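Local coordinates for protein ribonuclease J (Methanolobus psychrophilus R15, PDB 5HAB) that probably degrades RNA as an exoribonuclease of the beta-CASP group within the metallo-beta-lactamase superfamily, at residues V46-I51 / I161-I167; A83-D87 / A112-L116; A122-P128 / N148-K154; V192-D196 / P430-T434; K198-T204 / K237-L242. The protein carries 1 engineered substitution. One frame throughout, in Å; residues are numbered along the deposited sequence.

In the fold
Interactions 1, 2 and 3 form a connected run through the metallo-beta-lactamase part of the chain. Ile167 CD1 of interaction 1 lies 4.0 Å from Ile125 CD1 of interaction 3, and Ile113 CG2 of interaction 2 lies 4.0 Å from Ile124 CD1 of interaction 3. Interaction 4 stands closest to the bound RNA, its nearest atom about 4 Å away, and belongs to the presumed active site. Interaction 5, about 7 Å from the RNA at its nearest atom, is nested within the chain loop that interaction 4 closes. Interaction 1 is about 20 Å from the RNA at its nearest atom. The centres of interactions 2 and 5 are about 31 Å apart, on opposite sides of the chain's centre.

Interaction 1: V46-I51 / I161-I167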
# COMPACT_ATOMS: atom_id res chain seq x y z
N VAL B 46 -6.38 35.31 25.77
CA VAL B 46 -5.43 36.23 26.38
C VAL B 46 -6.05 36.76 27.66
O VAL B 46 -6.99 37.57 27.63
CB VAL B 46 -5.03 37.35 25.42
CG1 VAL B 46 -3.82 38.09 25.95
CG2 VAL B 46 -4.76 36.78 24.03
N ASN B 47 -5.54 36.27 28.79
CA ASN B 47 -6.08 36.57 30.11
C ASN B 47 -7.55 36.13 30.21
O ASN B 47 -7.82 34.98 30.52
CB ASN B 47 -5.91 38.06 30.42
CG ASN B 47 -4.44 38.46 30.48
OD1 ASN B 47 -3.60 37.68 30.94
ND2 ASN B 47 -4.12 39.64 29.99
N GLU B 48 -8.48 37.04 29.94
CA GLU B 48 -9.90 36.67 30.01
C GLU B 48 -10.66 37.04 28.74
O GLU B 48 -11.89 36.96 28.70
CB GLU B 48 -10.58 37.31 31.23
CG GLU B 48 -9.94 36.93 32.56
CD GLU B 48 -10.82 37.28 33.75
OE1 GLU B 48 -10.75 36.55 34.77
OE2 GLU B 48 -11.57 38.28 33.67
N ASP B 49 -9.93 37.43 27.70
CA ASP B 49 -10.55 37.68 26.40
C ASP B 49 -10.20 36.56 25.43
O ASP B 49 -9.08 36.07 25.44
CB ASP B 49 -10.10 39.04 25.85
CG ASP B 49 -10.69 40.20 26.62
OD1 ASP B 49 -11.89 40.13 26.97
OD2 ASP B 49 -9.95 41.17 26.89
N ILE B 50 -11.15 36.13 24.62
CA ILE B 50 -10.94 34.98 23.74
C ILE B 50 -11.12 35.35 22.26
O ILE B 50 -12.11 35.97 21.89
CB ILE B 50 -11.88 33.82 24.12
CG1 ILE B 50 -11.66 33.42 25.58
CG2 ILE B 50 -11.66 32.63 23.19
CD1 ILE B 50 -12.61 32.34 26.05
N ILE B 51 -10.15 34.95 21.44
CA ILE B 51 -10.26 35.03 19.99
C ILE B 51 -10.47 33.62 19.43
O ILE B 51 -9.58 32.79 19.54
CB ILE B 51 -9.02 35.68 19.37
CG1 ILE B 51 -8.71 37.00 20.07
CG2 ILE B 51 -9.20 35.88 17.86
CD1 ILE B 51 -9.70 38.10 19.78
N ILE B 161 -8.66 45.07 19.17
CA ILE B 161 -9.84 44.41 19.74
C ILE B 161 -9.97 44.82 21.20
O ILE B 161 -11.07 44.93 21.74
CB ILE B 161 -9.76 42.87 19.57
CG1 ILE B 161 -10.13 42.45 18.15
CG2 ILE B 161 -10.70 42.15 20.53
CD1 ILE B 161 -9.05 42.69 17.13
N THR B 162 -8.83 45.08 21.82
CA THR B 162 -8.75 45.30 23.26
C THR B 162 -7.52 46.16 23.51
O THR B 162 -6.65 46.27 22.65
CB THR B 162 -8.69 43.93 24.01
OG1 THR B 162 -9.98 43.31 23.98
CG2 THR B 162 -8.25 44.06 25.46
N LYS B 163 -7.45 46.81 24.67
CA LYS B 163 -6.27 47.57 25.08
C LYS B 163 -5.02 46.68 25.04
O LYS B 163 -3.90 47.18 24.92
CB LYS B 163 -6.46 48.12 26.50
CG LYS B 163 -7.71 48.97 26.69
CD LYS B 163 -7.82 49.49 28.12
CE LYS B 163 -8.80 50.65 28.24
NZ LYS B 163 -10.22 50.21 28.13
N ASP B 164 -5.23 45.37 25.12
CA ASP B 164 -4.15 44.40 25.27
C ASP B 164 -4.04 43.43 24.09
O ASP B 164 -3.10 42.65 24.01
CB ASP B 164 -4.34 43.60 26.56
CG ASP B 164 -3.95 44.39 27.79
OD1 ASP B 164 -3.21 45.39 27.66
OD2 ASP B 164 -4.37 44.00 28.90
N ILE B 165 -5.00 43.48 23.18
CA ILE B 165 -5.08 42.50 22.11
C ILE B 165 -5.24 43.17 20.75
O ILE B 165 -6.18 43.93 20.54
CB ILE B 165 -6.26 41.52 22.34
CG1 ILE B 165 -6.06 40.73 23.63
CG2 ILE B 165 -6.44 40.60 21.14
CD1 ILE B 165 -7.21 39.83 23.95
N THR B 166 -4.32 42.89 19.83
CA THR B 166 -4.53 43.32 18.44
C THR B 166 -4.41 42.14 17.49
O THR B 166 -3.67 41.20 17.76
CB THR B 166 -3.54 44.43 17.99
OG1 THR B 166 -2.22 43.89 17.92
CG2 THR B 166 -3.56 45.61 18.95
N ILE B 167 -5.11 42.19 16.37
CA ILE B 167 -5.07 41.12 15.39
C ILE B 167 -4.46 41.59 14.07
O ILE B 167 -4.96 42.52 13.44
CB ILE B 167 -6.48 40.54 15.16
CG1 ILE B 167 -6.95 39.78 16.40
CG2 ILE B 167 -6.51 39.66 13.93
CD1 ILE B 167 -8.38 39.30 16.31
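Ile165 has CG1 anti to its carbonyl carbon (chi1 -62°) and continues extended, which delivers CD1 to the hairpin turn at Val46 and Asp49. There CD1 lies 3.6 Å from Val46 CB and 3.5 Å from Asp49 CB, with Val46 and Ile165 meeting tip to tip. Further along, chi1 (-50°) sets Ile51 CG2 anti to the backbone N and chi2 (-71°) swings CD1 round, so that both methyls border Ile167 CD1, the CG2 branch at 3.8 Å from it. Ile51 CD1 also approaches Ile161 CG2 at 4.2 Å.

The polar margin is looser. Asp49 OD2 stays 3.6 Å from Thr162 OG1, while Asp49 OD1 forms a salt bridge with Arg98. Thr162 and Ile161 both face Ile165, a classic beta bulge in which Ile165 O accepts from Ile161 N at 3.1 Å and from Thr162 N at 3.2 Å. On the other segment, Val46 and Asp49 exchange two backbone hydrogen bonds that close the tight turn between strands 41-46 and 49-53.

Nearest CA atoms across the contact, such as those of Val46 and Ile165, are 7.6 Å or more apart, so side chains alone join the two segments. They come from different sheets, and their apolar ends meet in the interior between them, as expected of the alpha-beta/beta-alpha sandwich of the metallo-beta-lactamase fold, whose two sheets pack face to face.

Interaction 2: A83-D87 / A112-L116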
# COMPACT_ATOMS: atom_id res chain seq x y z
N ALA B 83 -18.29 15.82 12.16
CA ALA B 83 -19.18 16.88 11.60
C ALA B 83 -18.78 18.30 12.00
O ALA B 83 -18.17 19.00 11.18
CB ALA B 83 -20.64 16.62 11.92
N ILE B 84 -19.15 18.78 13.18
CA ILE B 84 -18.72 20.14 13.55
C ILE B 84 -18.06 20.13 14.93
O ILE B 84 -18.28 19.22 15.72
CB ILE B 84 -19.89 21.16 13.51
CG1 ILE B 84 -20.90 20.89 14.62
CG2 ILE B 84 -20.53 21.18 12.13
CD1 ILE B 84 -21.98 21.96 14.72
N PRO B 85 -17.24 21.16 15.22
CA PRO B 85 -16.49 21.13 16.48
C PRO B 85 -17.37 21.21 17.71
O PRO B 85 -18.37 21.93 17.72
CB PRO B 85 -15.57 22.36 16.37
CG PRO B 85 -16.08 23.15 15.24
CD PRO B 85 -16.79 22.24 14.33
N ASP B 86 -16.99 20.46 18.74
CA ASP B 86 -17.71 20.46 20.01
C ASP B 86 -17.29 21.66 20.83
O ASP B 86 -16.38 21.56 21.66
CB ASP B 86 -17.43 19.16 20.76
CG ASP B 86 -18.27 19.02 22.01
OD1 ASP B 86 -19.02 19.96 22.35
OD2 ASP B 86 -18.18 17.96 22.65
N ASP B 87 -17.96 22.78 20.64
CA ASP B 87 -17.58 24.01 21.31
C ASP B 87 -18.28 24.20 22.66
O ASP B 87 -18.15 25.26 23.28
CB ASP B 87 -17.86 25.21 20.41
CG ASP B 87 -19.33 25.47 20.21
OD1 ASP B 87 -20.15 24.54 20.40
OD2 ASP B 87 -19.68 26.62 19.87
N ALA B 112 -18.90 25.53 9.59
CA ALA B 112 -19.72 25.45 10.79
C ALA B 112 -20.09 26.84 11.33
O ALA B 112 -20.76 26.94 12.36
CB ALA B 112 -19.02 24.65 11.88
N ILE B 113 -19.64 27.90 10.65
CA ILE B 113 -20.01 29.27 11.02
C ILE B 113 -21.52 29.43 11.25
O ILE B 113 -21.93 29.88 12.32
CB ILE B 113 -19.49 30.29 9.99
CG1 ILE B 113 -17.98 30.50 10.13
CG2 ILE B 113 -20.22 31.62 10.14
CD1 ILE B 113 -17.58 31.21 11.39
N PRO B 114 -22.37 29.02 10.27
CA PRO B 114 -23.81 29.23 10.45
C PRO B 114 -24.43 28.42 11.58
O PRO B 114 -25.60 28.61 11.89
CB PRO B 114 -24.40 28.78 9.11
CG PRO B 114 -23.27 28.77 8.16
CD PRO B 114 -22.09 28.39 8.97
N LYS B 115 -23.67 27.52 12.19
CA LYS B 115 -24.23 26.64 13.20
C LYS B 115 -23.79 27.01 14.62
O LYS B 115 -24.51 26.74 15.58
CB LYS B 115 -23.86 25.19 12.90
CG LYS B 115 -24.84 24.50 11.95
CD LYS B 115 -26.27 24.89 12.27
CE LYS B 115 -27.22 24.47 11.16
NZ LYS B 115 -27.38 22.99 11.10
N LEU B 116 -22.62 27.63 14.75
CA LEU B 116 -22.07 27.91 16.08
C LEU B 116 -21.78 29.40 16.31
O LEU B 116 -21.73 29.84 17.46
CB LEU B 116 -20.80 27.10 16.31
CG LEU B 116 -20.85 25.57 16.19
CD1 LEU B 116 -19.44 25.00 16.24
CD2 LEU B 116 -21.70 24.98 17.29
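Leu116 is the side chain around which Ile84, Pro85 and Asp87 are arranged. Its two methyl branches divide the work: CD1 goes to the proline and CD2 to the isoleucine, and both methyls lie against one face of the Asp87 carboxylate. Against Ile84 the leucine is set at a slant, and Leu116 CD2 comes within 4.0 Å of Ile84 CD1. Pro85 is met obliquely as well, with Leu116 CD1 4.0 Å from Pro85 CG and 3.6 Å from Pro85 O. Asp87 arrives from the opposite direction, its carboxylate facing the leucine so that OD1 stands 3.5 Å from Leu116 CD2.

A second, smaller group forms at Ala112. Its CB meets the other branch of Ile84, with Ala112 CB 3.8 Å from Ile84 CG2, and also touches Pro85, 4.1 Å from the ring CD. Ile84 can serve both neighbours because its chi1 of 69° places CG1 between the backbone N and carbonyl carbon, directing CD1 to Leu116 and leaving CG2 on the alanine side.

The contact packs the loop between helix 75-81 and strand 96-102 against the short helix 113-116, which holds Ala112 and Leu116 one turn apart; Ala112 O accepts from Lys115 N at 3.0 Å and from Leu116 N. Met41 and Met55 also pack on Leu116, and Leu78 and Ile79 of helix 75-81 on Ile84.

Chemically, the contact is dispersion between buried aliphatic groups, with one carboxylate laid against methyls. Tyr120 OH hydrogen-bonds Asp87 OD2, which probably offsets part of the cost of burying that acid.

Interaction 3: A122-P128 / N148-K154; sequences APIIATP and NNIVALK
Ile124 and Ala126 lend both their N-H and C=O groups to the strand 150-152 side, the alternation expected of a parallel pair. Ile124 N donates to Asn149 O at 2.9 Å and Ile124 O accepts from Val151 N; two residues on, Ala126 N donates to Val151 O at 3.0 Å and Ala126 O accepts from Leu153 N at 2.7 Å. The short axes run 4.7 Å apart at an angle of 22°.

Side chains follow this register. Ile124 and Ile150 share one face of the sheet, where Ile124 CB lies 4.2 Å from Ile150 CG1. On the other face, Ile125 CG2 packs 3.8 Å from Leu153 CB, the two chains lying side by side and pointing the same way. At the far end, the ring of Pro128 crosses Lys154 at about a right angle, CG to CG 3.8 Å.

Asn148 fixes the opening of the pair. With chi1 at -53° its amide reaches back to Ala122, and ND2 donates to Ala122 O at 2.6 Å, almost straight (176°) and within the amide plane. The same ND2 also bonds Ala117 O, which ties the loop after helix 113-116 to the start of the strand.

Strand 150-152 is an edge strand, and 124-126 lies between it and 96-102. Helix 128-138, with Thr127 at its N-cap position, connects the two as a beta-alpha-beta unit and packs on Ile150, whereas Ile125 faces strand 166-172 of the second sheet.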
# COMPACT_ATOMS: atom_id res chain seq x y z
N ALA B 122 -19.82 38.28 19.33
CA ALA B 122 -18.56 38.71 18.74
C ALA B 122 -18.70 38.88 17.23
O ALA B 122 -19.49 38.18 16.59
CB ALA B 122 -17.45 37.70 19.07
N PRO B 123 -17.96 39.84 16.66
CA PRO B 123 -17.91 40.01 15.20
C PRO B 123 -17.03 38.94 14.55
O PRO B 123 -16.15 38.39 15.21
CB PRO B 123 -17.28 41.39 15.04
CG PRO B 123 -16.38 41.50 16.21
CD PRO B 123 -17.07 40.79 17.35
N ILE B 124 -17.25 38.68 13.27
CA ILE B 124 -16.41 37.77 12.51
C ILE B 124 -15.41 38.58 11.70
O ILE B 124 -15.81 39.45 10.94
CB ILE B 124 -17.25 36.86 11.61
CG1 ILE B 124 -18.17 35.98 12.45
CG2 ILE B 124 -16.36 36.03 10.71
CD1 ILE B 124 -19.17 35.19 11.64
N ILE B 125 -14.12 38.31 11.86
CA ILE B 125 -13.11 39.08 11.15
C ILE B 125 -12.50 38.22 10.06
O ILE B 125 -12.10 37.08 10.30
CB ILE B 125 -12.03 39.60 12.10
CG1 ILE B 125 -12.66 40.33 13.29
CG2 ILE B 125 -11.06 40.51 11.36
CD1 ILE B 125 -11.68 40.59 14.42
N ALA B 126 -12.43 38.76 8.84
CA ALA B 126 -11.94 37.97 7.72
C ALA B 126 -11.52 38.85 6.54
O ALA B 126 -11.74 40.06 6.54
CB ALA B 126 -13.01 36.98 7.27
N THR B 127 -10.89 38.23 5.55
CA THR B 127 -10.51 38.93 4.33
C THR B 127 -11.74 39.21 3.48
O THR B 127 -12.75 38.50 3.60
CB THR B 127 -9.49 38.11 3.52
OG1 THR B 127 -10.07 36.85 3.15
CG2 THR B 127 -8.22 37.89 4.32
N PRO B 128 -11.67 40.23 2.61
CA PRO B 128 -12.78 40.62 1.73
C PRO B 128 -13.49 39.45 1.05
O PRO B 128 -14.71 39.34 1.16
CB PRO B 128 -12.10 41.52 0.70
CG PRO B 128 -11.03 42.20 1.48
CD PRO B 128 -10.54 41.18 2.50
N ASN B 148 -23.77 37.75 13.14
CA ASN B 148 -22.61 38.49 13.64
C ASN B 148 -22.23 39.51 12.57
O ASN B 148 -22.29 39.21 11.38
CB ASN B 148 -21.44 37.54 13.93
CG ASN B 148 -21.82 36.38 14.84
OD1 ASN B 148 -22.64 35.53 14.48
ND2 ASN B 148 -21.22 36.34 16.03
N ASN B 149 -21.82 40.70 12.98
CA ASN B 149 -21.30 41.65 12.00
C ASN B 149 -19.95 41.14 11.50
O ASN B 149 -19.20 40.52 12.24
CB ASN B 149 -21.17 43.07 12.57
CG ASN B 149 -20.26 43.15 13.77
OD1 ASN B 149 -20.45 42.44 14.76
ND2 ASN B 149 -19.26 44.02 13.70
N ILE B 150 -19.64 41.43 10.24
CA ILE B 150 -18.40 40.95 9.68
C ILE B 150 -17.49 42.10 9.32
O ILE B 150 -17.87 43.02 8.58
CB ILE B 150 -18.65 40.04 8.47
CG1 ILE B 150 -19.59 38.91 8.86
CG2 ILE B 150 -17.33 39.47 7.97
CD1 ILE B 150 -20.09 38.11 7.70
N VAL B 151 -16.28 42.04 9.84
CA VAL B 151 -15.28 43.06 9.61
C VAL B 151 -14.29 42.53 8.59
O VAL B 151 -13.71 41.44 8.75
CB VAL B 151 -14.59 43.46 10.92
CG1 VAL B 151 -13.63 44.62 10.68
CG2 VAL B 151 -15.62 43.80 11.97
N ALA B 152 -14.11 43.30 7.53
CA ALA B 152 -13.17 42.95 6.49
C ALA B 152 -11.79 43.46 6.89
O ALA B 152 -11.58 44.66 7.05
CB ALA B 152 -13.60 43.54 5.16
N LEU B 153 -10.86 42.52 7.04
CA LEU B 153 -9.49 42.87 7.36
C LEU B 153 -8.59 42.29 6.27
O LEU B 153 -8.66 41.09 5.97
CB LEU B 153 -9.10 42.35 8.74
CG LEU B 153 -7.76 42.86 9.27
CD1 LEU B 153 -7.81 44.37 9.42
CD2 LEU B 153 -7.41 42.19 10.59
N LYS B 154 -7.78 43.14 5.66
CA LYS B 154 -6.93 42.71 4.56
C LYS B 154 -5.58 42.24 5.07
O LYS B 154 -5.14 42.62 6.15
CB LYS B 154 -6.74 43.85 3.55
CG LYS B 154 -7.96 44.15 2.69
CD LYS B 154 -7.69 45.28 1.71
CE LYS B 154 -8.97 45.77 1.06
NZ LYS B 154 -8.71 46.84 0.04

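Interaction 4: V192-D196 / P430-T434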
# COMPACT_ATOMS: atom_id res chain seq x y z
N VAL B 192 0.91 33.12 16.89
CA VAL B 192 0.73 33.00 15.45
C VAL B 192 -0.00 31.71 15.11
O VAL B 192 0.27 30.65 15.66
CB VAL B 192 2.08 33.08 14.71
CG1 VAL B 192 1.88 32.93 13.22
CG2 VAL B 192 2.76 34.40 15.02
N TYR B 193 -0.97 31.85 14.21
CA TYR B 193 -1.78 30.76 13.72
C TYR B 193 -1.57 30.67 12.21
O TYR B 193 -1.86 31.62 11.47
CB TYR B 193 -3.24 31.00 14.09
CG TYR B 193 -4.27 30.01 13.59
CD1 TYR B 193 -4.75 30.06 12.29
CD2 TYR B 193 -4.81 29.05 14.45
CE1 TYR B 193 -5.72 29.17 11.84
CE2 TYR B 193 -5.77 28.16 14.01
CZ TYR B 193 -6.22 28.22 12.70
OH TYR B 193 -7.18 27.35 12.26
N ALA B 194 -1.05 29.52 11.78
CA ALA B 194 -0.69 29.30 10.38
C ALA B 194 -1.19 27.93 9.93
O ALA B 194 -0.43 26.96 9.89
CB ALA B 194 0.81 29.41 10.20
N CYS B 195 -2.47 27.87 9.59
CA CYS B 195 -3.11 26.62 9.22
C CYS B 195 -3.78 26.74 7.86
O CYS B 195 -4.27 27.81 7.49
CB CYS B 195 -4.12 26.22 10.29
SG CYS B 195 -3.42 26.02 11.95
N ASP B 196 -3.80 25.63 7.12
CA ASP B 196 -4.24 25.62 5.71
C ASP B 196 -3.42 26.61 4.90
O ASP B 196 -3.95 27.57 4.35
CB ASP B 196 -5.72 25.94 5.59
CG ASP B 196 -6.59 24.71 5.73
OD1 ASP B 196 -6.07 23.65 6.12
OD2 ASP B 196 -7.80 24.81 5.44
N PRO B 430 0.96 21.53 16.96
CA PRO B 430 0.42 21.09 15.67
C PRO B 430 -1.09 20.97 15.69
O PRO B 430 -1.68 20.60 16.70
CB PRO B 430 1.09 19.72 15.46
CG PRO B 430 1.39 19.23 16.84
CD PRO B 430 1.74 20.47 17.63
N ALA B 431 -1.71 21.27 14.55
CA ALA B 431 -3.17 21.29 14.43
C ALA B 431 -3.57 20.79 13.04
O ALA B 431 -2.71 20.42 12.24
CB ALA B 431 -3.70 22.69 14.67
N HIS B 432 -4.87 20.81 12.75
CA HIS B 432 -5.39 20.43 11.43
C HIS B 432 -4.95 19.04 11.00
O HIS B 432 -4.39 18.86 9.92
CB HIS B 432 -4.95 21.43 10.35
CG HIS B 432 -5.76 22.69 10.31
ND1 HIS B 432 -6.13 23.38 11.45
CD2 HIS B 432 -6.26 23.39 9.26
CE1 HIS B 432 -6.84 24.44 11.10
NE2 HIS B 432 -6.92 24.48 9.78
N GLY B 433 -5.22 18.04 11.84
CA GLY B 433 -4.91 16.68 11.46
C GLY B 433 -5.14 15.65 12.54
O GLY B 433 -5.61 15.97 13.63
N THR B 434 -4.83 14.40 12.21
CA THR B 434 -4.92 13.30 13.15
C THR B 434 -3.73 13.33 14.09
O THR B 434 -2.79 14.10 13.88
CB THR B 434 -4.97 11.96 12.43
OG1 THR B 434 -3.80 11.84 11.61
CG2 THR B 434 -6.22 11.87 11.54
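His432 directs its CB toward Cys195, and chi1 of -80°, which sets CG anti to the carbonyl carbon, lays the imidazole beside that cysteine. CG is 3.9 Å from Cys195 CB, which sits over one ring face, 3.4 Å from the centroid and 16° off the normal, a CH-pi contact. His432 ND1 comes 3.8 Å from Cys195 SG, which lies over the same face as Cys195 CB. The next two carbons meet oxygens at the ring edge: His432 CD2 is 3.2 Å from Asp196 OD1, and His432 CE1 is 3.2 Å from Tyr193 OH. The Asp196 carboxylate plane stands 85° from the imidazole plane. At the tip, His432 NE2 passes 3.3 Å from Cys195 CB and hydrogen-bonds NE2 of His109.

Asp196 OD2 bonds His104, and Asp196 also touches His174, His410 and a phosphate of the bound RNA. These histidines and acids, with Asp108 nearby, resemble the metal-binding cluster of metallo-beta-lactamase enzymes, so the contact probably forms part of the active-site wall.

In the sheet, strands 189-194 and 427-431 are not adjacent: strand 222-228 runs between them, parallel to both. Tyr193 and Ala431 both pack on its Ile226, and His432 on Glu228. Cys195, Asp196 and His432 lie just beyond the strand ends, while Tyr193 and Ala431 are still within the strands; helix 435-447 follows Thr434 at its N-cap.

Interaction 5: K198-T204 / K237-L242; sequences KFDRTPT and KTPSEL
Hydrogen bonds carry most of this contact, and Asp200 is their centre. With CG turned opposite the backbone N (chi1 -166°), the carboxylate takes Ser240 OG at 2.7 Å on OD1 and Glu241 N at 2.8 Å on OD2, both from the syn side but tilted out of the carboxylate plane; the second bond is nearly straight, at 169°. Asp200 OD1 further accepts Thr202 N at 3.1 Å on its anti side, an Asx turn. Ser240 is in turn the N-cap of helix 241-253, its OG accepting Leu242 N at 2.9 Å. Separately, Lys198 NZ donates to Pro239 O at 3.1 Å, in the carbonyl plane, and also bonds Ser408 O.

Two waters bridge the segments. One accepts from Lys198 NZ at 2.6 Å and donates to Glu241 OE2 at 2.8 Å; the other links Thr204 OG1 with Glu241 OE1, which also pairs with Arg273.

Among like charges, Lys237 NZ sits over a face of the Arg201 guanidinium, 3.0 Å from NH1. The charge of Lys237 is answered by a salt bridge to Asp250 of the second subunit.

Packing adds Thr238 CG2 against the Lys198 chain, and Thr202 and Thr204 against Leu242 and Glu241. A buried carboxylate that receives a hydroxyl and two backbone N-H groups is likely to remain ionised, and next to the N-terminus of a helix it should be favoured electrostatically as well.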
# COMPACT_ATOMS: atom_id res chain seq x y z
N LYS B 198 0.55 27.26 2.51
CA LYS B 198 1.55 26.74 1.63
C LYS B 198 2.45 27.90 1.22
O LYS B 198 1.97 28.98 0.88
CB LYS B 198 0.87 26.09 0.42
CG LYS B 198 1.58 26.22 -0.89
CD LYS B 198 0.69 25.71 -2.00
CE LYS B 198 1.45 25.57 -3.30
NZ LYS B 198 0.67 24.79 -4.28
N PHE B 199 3.76 27.69 1.30
CA PHE B 199 4.68 28.65 0.71
C PHE B 199 4.62 28.47 -0.80
O PHE B 199 4.77 27.36 -1.31
CB PHE B 199 6.11 28.43 1.23
CG PHE B 199 6.29 28.78 2.68
CD1 PHE B 199 5.42 29.64 3.31
CD2 PHE B 199 7.35 28.26 3.40
CE1 PHE B 199 5.59 29.98 4.64
CE2 PHE B 199 7.53 28.59 4.74
CZ PHE B 199 6.65 29.45 5.36
N ASP B 200 4.40 29.57 -1.52
CA ASP B 200 4.39 29.52 -2.98
C ASP B 200 5.07 30.77 -3.52
O ASP B 200 4.53 31.87 -3.43
CB ASP B 200 2.97 29.40 -3.53
CG ASP B 200 2.95 29.00 -5.00
OD1 ASP B 200 3.95 29.26 -5.70
OD2 ASP B 200 1.93 28.44 -5.46
N ARG B 201 6.26 30.58 -4.09
CA ARG B 201 7.11 31.69 -4.51
C ARG B 201 6.80 32.15 -5.92
O ARG B 201 7.28 33.19 -6.35
CB ARG B 201 8.55 31.23 -4.40
CG ARG B 201 8.89 30.90 -2.95
CD ARG B 201 10.24 30.23 -2.79
NE ARG B 201 10.58 29.98 -1.38
CZ ARG B 201 10.06 28.99 -0.66
NH1 ARG B 201 9.17 28.18 -1.22
NH2 ARG B 201 10.40 28.82 0.61
N THR B 202 5.96 31.39 -6.61
CA THR B 202 5.47 31.77 -7.93
C THR B 202 3.97 31.50 -8.04
O THR B 202 3.55 30.66 -8.84
CB THR B 202 6.22 31.00 -9.06
OG1 THR B 202 6.01 29.59 -8.92
CG2 THR B 202 7.72 31.29 -9.02
N PRO B 203 3.16 32.21 -7.24
CA PRO B 203 1.71 32.00 -7.30
C PRO B 203 1.14 32.46 -8.62
O PRO B 203 1.76 33.28 -9.30
CB PRO B 203 1.17 32.87 -6.14
CG PRO B 203 2.38 33.32 -5.37
CD PRO B 203 3.52 33.31 -6.33
N THR B 204 -0.03 31.96 -8.99
CA THR B 204 -0.67 32.38 -10.23
C THR B 204 -1.78 33.41 -10.00
O THR B 204 -2.42 33.85 -10.95
CB THR B 204 -1.25 31.18 -11.01
OG1 THR B 204 -2.27 30.55 -10.23
CG2 THR B 204 -0.16 30.16 -11.33
N LYS B 237 9.52 20.17 -0.35
CA LYS B 237 8.75 21.41 -0.33
C LYS B 237 7.52 21.26 -1.21
O LYS B 237 7.54 20.48 -2.17
CB LYS B 237 9.59 22.59 -0.79
CG LYS B 237 9.91 22.59 -2.28
CD LYS B 237 10.76 23.78 -2.66
CE LYS B 237 10.01 25.09 -2.47
NZ LYS B 237 10.83 26.26 -2.89
N THR B 238 6.44 21.95 -0.87
CA THR B 238 5.23 21.89 -1.68
C THR B 238 5.51 22.48 -3.05
O THR B 238 6.02 23.59 -3.16
CB THR B 238 4.05 22.66 -1.05
OG1 THR B 238 3.94 22.35 0.34
CG2 THR B 238 2.76 22.28 -1.74
N PRO B 239 5.20 21.72 -4.11
CA PRO B 239 5.33 22.26 -5.46
C PRO B 239 4.44 23.48 -5.65
O PRO B 239 3.35 23.53 -5.08
CB PRO B 239 4.89 21.10 -6.36
CG PRO B 239 4.23 20.11 -5.46
CD PRO B 239 4.84 20.29 -4.11
N SER B 240 4.91 24.45 -6.42
CA SER B 240 4.15 25.67 -6.66
C SER B 240 2.86 25.40 -7.43
O SER B 240 2.71 24.39 -8.11
CB SER B 240 4.99 26.69 -7.43
OG SER B 240 4.18 27.73 -7.94
N GLU B 241 1.91 26.32 -7.28
CA GLU B 241 0.69 26.31 -8.08
C GLU B 241 1.02 26.42 -9.57
O GLU B 241 0.28 25.95 -10.43
CB GLU B 241 -0.22 27.47 -7.65
CG GLU B 241 -1.41 27.73 -8.56
CD GLU B 241 -2.38 26.57 -8.59
OE1 GLU B 241 -3.17 26.49 -9.55
OE2 GLU B 241 -2.36 25.75 -7.65
N LEU B 242 2.17 27.03 -9.85
CA LEU B 242 2.65 27.17 -11.22
C LEU B 242 2.84 25.80 -11.87
O LEU B 242 2.62 25.65 -13.07
CB LEU B 242 3.95 27.96 -11.24
CG LEU B 242 4.56 28.21 -12.62
CD1 LEU B 242 3.54 28.89 -13.53
CD2 LEU B 242 5.80 29.07 -12.49
O HOH W 1 -1.79 25.35 -4.97
O HOH W 2 -3.15 28.02 -11.86